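Local structure of putative sarcosine dimethylglycine methyltransferase (Galdieria sulphuraria, 2O57) at residues A[84-89]-A[150-156]. The protein probably transfers methyl groups from S-adenosylmethionine to sarcosine and dimethylglycine. Sequence-based numbering, arbitrary orientation.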
ATOM      1  N   ALA A  84     -12.292  17.074 -13.881  1.00 16.78           N
ATOM      2  CA  ALA A  84     -10.904  16.679 -14.140  1.00 15.76           C
ATOM      3  C   ALA A  84     -10.924  15.616 -15.229  1.00 15.63           C
ATOM      4  O   ALA A  84     -11.865  14.832 -15.337  1.00 15.77           O
ATOM      5  CB  ALA A  84     -10.207  16.123 -12.853  1.00 14.19           C
ATOM      6  N   LYS A  85      -9.879  15.577 -16.025  1.00 15.72           N
ATOM      7  CA  LYS A  85      -9.835  14.662 -17.156  1.00 15.98           C
ATOM      8  C   LYS A  85      -8.807  13.568 -16.916  1.00 14.56           C
ATOM      9  O   LYS A  85      -7.620  13.841 -16.683  1.00 12.91           O
ATOM     10  CB  LYS A  85      -9.475  15.443 -18.436  1.00 17.02           C
ATOM     11  CG  LYS A  85      -9.791  14.691 -19.697  1.00 21.51           C
ATOM     12  CD  LYS A  85     -11.057  15.204 -20.322  1.00 28.56           C
ATOM     13  CE  LYS A  85     -11.315  14.472 -21.641  1.00 33.79           C
ATOM     14  NZ  LYS A  85     -10.249  14.790 -22.670  1.00 38.31           N
ATOM     15  N   GLY A  86      -9.284  12.331 -16.963  1.00 13.35           N
ATOM     16  CA  GLY A  86      -8.409  11.198 -16.782  1.00 12.80           C
ATOM     17  C   GLY A  86      -8.403  10.301 -17.978  1.00 13.22           C
ATOM     18  O   GLY A  86      -9.327  10.349 -18.825  1.00 13.11           O
ATOM     19  N   LEU A  87      -7.342   9.503 -18.035  1.00 12.23           N
ATOM     20  CA  LEU A  87      -7.087   8.532 -19.068  1.00 11.44           C
ATOM     21  C   LEU A  87      -7.022   7.150 -18.433  1.00 11.69           C
ATOM     22  O   LEU A  87      -6.238   6.914 -17.469  1.00 10.42           O
ATOM     23  CB  LEU A  87      -5.762   8.884 -19.758  1.00 10.72           C
ATOM     24  CG  LEU A  87      -5.242   7.865 -20.763  1.00 13.16           C
ATOM     25  CD1 LEU A  87      -6.252   7.675 -21.955  1.00 12.62           C
ATOM     26  CD2 LEU A  87      -3.820   8.180 -21.218  1.00 10.98           C
ATOM     27  N   ASP A  88      -7.854   6.224 -18.928  1.00 12.11           N
ATOM     28  CA  ASP A  88      -7.821   4.859 -18.386  1.00 12.25           C
ATOM     29  C   ASP A  88      -7.083   3.975 -19.381  1.00 12.33           C
ATOM     30  O   ASP A  88      -7.601   3.695 -20.469  1.00 12.71           O
ATOM     31  CB  ASP A  88      -9.219   4.302 -18.081  1.00 12.67           C
ATOM     32  CG  ASP A  88      -9.183   2.897 -17.439  1.00 13.43           C
ATOM     33  OD1 ASP A  88      -8.140   2.183 -17.475  1.00 16.27           O
ATOM     34  OD2 ASP A  88     -10.227   2.507 -16.904  1.00 18.38           O
ATOM     35  N   LEU A  89      -5.870   3.551 -18.998  1.00 12.28           N
ATOM     36  CA  LEU A  89      -5.025   2.725 -19.845  1.00 12.61           C
ATOM     37  C   LEU A  89      -5.343   1.249 -19.596  1.00 13.22           C
ATOM     38  O   LEU A  89      -5.073   0.707 -18.518  1.00 14.80           O
ATOM     39  CB  LEU A  89      -3.541   3.051 -19.594  1.00 13.10           C
ATOM     40  CG  LEU A  89      -3.000   4.394 -20.085  1.00 11.23           C
ATOM     41  CD1 LEU A  89      -1.543   4.536 -19.704  1.00 11.27           C
ATOM     42  CD2 LEU A  89      -3.097   4.499 -21.634  1.00 10.07           C
ATOM     43  N   SER A 150      -2.381  16.522 -21.720  1.00 14.93           N
ATOM     44  CA  SER A 150      -3.841  16.429 -21.833  1.00 16.57           C
ATOM     45  C   SER A 150      -4.570  16.048 -20.534  1.00 16.18           C
ATOM     46  O   SER A 150      -5.707  16.469 -20.331  1.00 16.67           O
ATOM     47  CB  SER A 150      -4.227  15.379 -22.907  1.00 16.80           C
ATOM     48  OG  SER A 150      -4.112  15.922 -24.215  1.00 17.74           O
ATOM     49  N   TYR A 151      -3.928  15.245 -19.673  1.00 15.46           N
ATOM     50  CA  TYR A 151      -4.640  14.640 -18.555  1.00 15.02           C
ATOM     51  C   TYR A 151      -4.287  15.120 -17.164  1.00 14.66           C
ATOM     52  O   TYR A 151      -3.129  15.240 -16.808  1.00 16.07           O
ATOM     53  CB  TYR A 151      -4.555  13.097 -18.651  1.00 14.47           C
ATOM     54  CG  TYR A 151      -5.222  12.596 -19.921  1.00 12.78           C
ATOM     55  CD1 TYR A 151      -6.609  12.546 -20.015  1.00 11.26           C
ATOM     56  CD2 TYR A 151      -4.469  12.242 -21.031  1.00 14.86           C
ATOM     57  CE1 TYR A 151      -7.241  12.132 -21.167  1.00 11.80           C
ATOM     58  CE2 TYR A 151      -5.071  11.819 -22.213  1.00 15.24           C
ATOM     59  CZ  TYR A 151      -6.466  11.778 -22.276  1.00 16.75           C
ATOM     60  OH  TYR A 151      -7.097  11.358 -23.428  1.00 16.24           O
ATOM     61  N   ASP A 152      -5.309  15.331 -16.352  1.00 14.23           N
ATOM     62  CA  ASP A 152      -5.088  15.546 -14.940  1.00 14.16           C
ATOM     63  C   ASP A 152      -4.585  14.287 -14.248  1.00 13.89           C
ATOM     64  O   ASP A 152      -3.850  14.379 -13.290  1.00 13.17           O
ATOM     65  CB  ASP A 152      -6.371  16.037 -14.306  1.00 13.91           C
ATOM     66  CG  ASP A 152      -6.825  17.341 -14.909  1.00 15.97           C
ATOM     67  OD1 ASP A 152      -6.066  18.310 -14.724  1.00 15.64           O
ATOM     68  OD2 ASP A 152      -7.866  17.379 -15.604  1.00 13.70           O
ATOM     69  N   PHE A 153      -4.986  13.113 -14.743  1.00 12.72           N
ATOM     70  CA  PHE A 153      -4.634  11.840 -14.113  1.00 12.73           C
ATOM     71  C   PHE A 153      -4.750  10.665 -15.092  1.00 12.08           C
ATOM     72  O   PHE A 153      -5.426  10.749 -16.136  1.00 12.94           O
ATOM     73  CB  PHE A 153      -5.469  11.571 -12.832  1.00 12.11           C
ATOM     74  CG  PHE A 153      -6.929  11.318 -13.093  1.00 15.14           C
ATOM     75  CD1 PHE A 153      -7.405  10.010 -13.273  1.00 15.74           C
ATOM     76  CD2 PHE A 153      -7.850  12.382 -13.133  1.00 13.06           C
ATOM     77  CE1 PHE A 153      -8.786   9.778 -13.515  1.00 14.22           C
ATOM     78  CE2 PHE A 153      -9.220  12.160 -13.363  1.00 14.21           C
ATOM     79  CZ  PHE A 153      -9.682  10.841 -13.549  1.00 11.99           C
ATOM     80  N   ILE A 154      -4.001   9.618 -14.772  1.00 11.11           N
ATOM     81  CA  ILE A 154      -4.022   8.330 -15.456  1.00 10.71           C
ATOM     82  C   ILE A 154      -4.330   7.228 -14.421  1.00 11.34           C
ATOM     83  O   ILE A 154      -3.781   7.208 -13.291  1.00 11.23           O
ATOM     84  CB  ILE A 154      -2.688   7.993 -16.170  1.00 11.14           C
ATOM     85  CG1 ILE A 154      -2.424   8.990 -17.277  1.00 10.68           C
ATOM     86  CG2 ILE A 154      -2.689   6.508 -16.724  1.00 11.01           C
ATOM     87  CD1 ILE A 154      -0.974   8.890 -17.934  1.00  9.77           C
ATOM     88  N   TRP A 155      -5.176   6.292 -14.841  1.00 10.64           N
ATOM     89  CA  TRP A 155      -5.578   5.148 -14.036  1.00 11.25           C
ATOM     90  C   TRP A 155      -5.272   3.947 -14.895  1.00 11.95           C
ATOM     91  O   TRP A 155      -5.653   3.922 -16.097  1.00 11.22           O
ATOM     92  CB  TRP A 155      -7.084   5.245 -13.818  1.00 11.63           C
ATOM     93  CG  TRP A 155      -7.825   4.055 -13.177  1.00 11.35           C
ATOM     94  CD1 TRP A 155      -8.253   2.901 -13.798  1.00 12.36           C
ATOM     95  CD2 TRP A 155      -8.276   3.968 -11.819  1.00 12.56           C
ATOM     96  NE1 TRP A 155      -8.956   2.104 -12.907  1.00 12.40           N
ATOM     97  CE2 TRP A 155      -8.980   2.731 -11.684  1.00 13.40           C
ATOM     98  CE3 TRP A 155      -8.172   4.820 -10.705  1.00 14.51           C
ATOM     99  CZ2 TRP A 155      -9.570   2.323 -10.472  1.00 12.22           C
ATOM    100  CZ3 TRP A 155      -8.754   4.418  -9.484  1.00 12.16           C
ATOM    101  CH2 TRP A 155      -9.470   3.183  -9.392  1.00 14.04           C
ATOM    102  N   SER A 156      -4.583   2.952 -14.328  1.00 11.24           N
ATOM    103  CA  SER A 156      -4.338   1.718 -15.096  1.00 12.34           C
ATOM    104  C   SER A 156      -4.289   0.519 -14.152  1.00 12.54           C
ATOM    105  O   SER A 156      -3.384   0.408 -13.329  1.00 13.22           O
ATOM    106  CB  SER A 156      -3.022   1.855 -15.876  1.00 11.66           C
ATOM    107  OG  SER A 156      -2.813   0.725 -16.705  1.00 13.42           O
TER
HETATM  108  O   HOH W   1      -9.590  -0.050 -15.452  1.00 18.34           O
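Residues 85-89 and 153-156 run side by side as parallel strands, their axes 4.6 Å apart at closest and turned by 25°. Leu87 grips the neighbouring strand twice: its N bonds to Phe153 O, and its O accepts Trp155 N at 2.9 Å, while Leu89 N continues the pattern to Trp155 O. Where the chain turns at Asp152, Lys85 O receives weak bonds from Asp152 N and Phe153 N. An acidic side chain suits this corner: Asp152 OD2 takes Lys85 N through its anti lone pair in an almost straight bond of 2.7 Å, and its OD1 forms a salt bridge with Lys178. Gly86 fits because Phe153, with CG between its own backbone N and carbonyl carbon (chi1 68°), swings its ring across the strand; Gly86 CA sits over the ring, 3.5 Å from the centroid, and a CB on this glycine would run into Phe153 CE1. On the opposite face, Leu87 CB stands over the middle of the Tyr151 ring, 3.6 Å from its centroid, while CD1 reaches toward CZ and OH, CD2 toward CE2. Tyr151 OH bonds to Asp109, which also pairs with Lys85 NZ; an alanine here would probably open a gap over Leu87 CB and leave Asp109 without the tyrosine hydroxyl. Leu89 CD1 meets Ile154 CG2 at 3.8 Å, both side chains packing against Cys173 of helix 166-176, and Ser156 OG bonds to Leu89 O. The Asp88 and Trp155 side chains point the same way, carboxylate and ring planes 73° apart, with OD1 at the indole edge, in its plane; the indole packs on helix 59-76. These first and fourth strands adjoin at the centre of the 3-2-1-4-5-7-6 sheet of a Rossmann-like class I methyltransferase, and strand 85-89 leads into a glycine-rich turn consistent with cofactor binding.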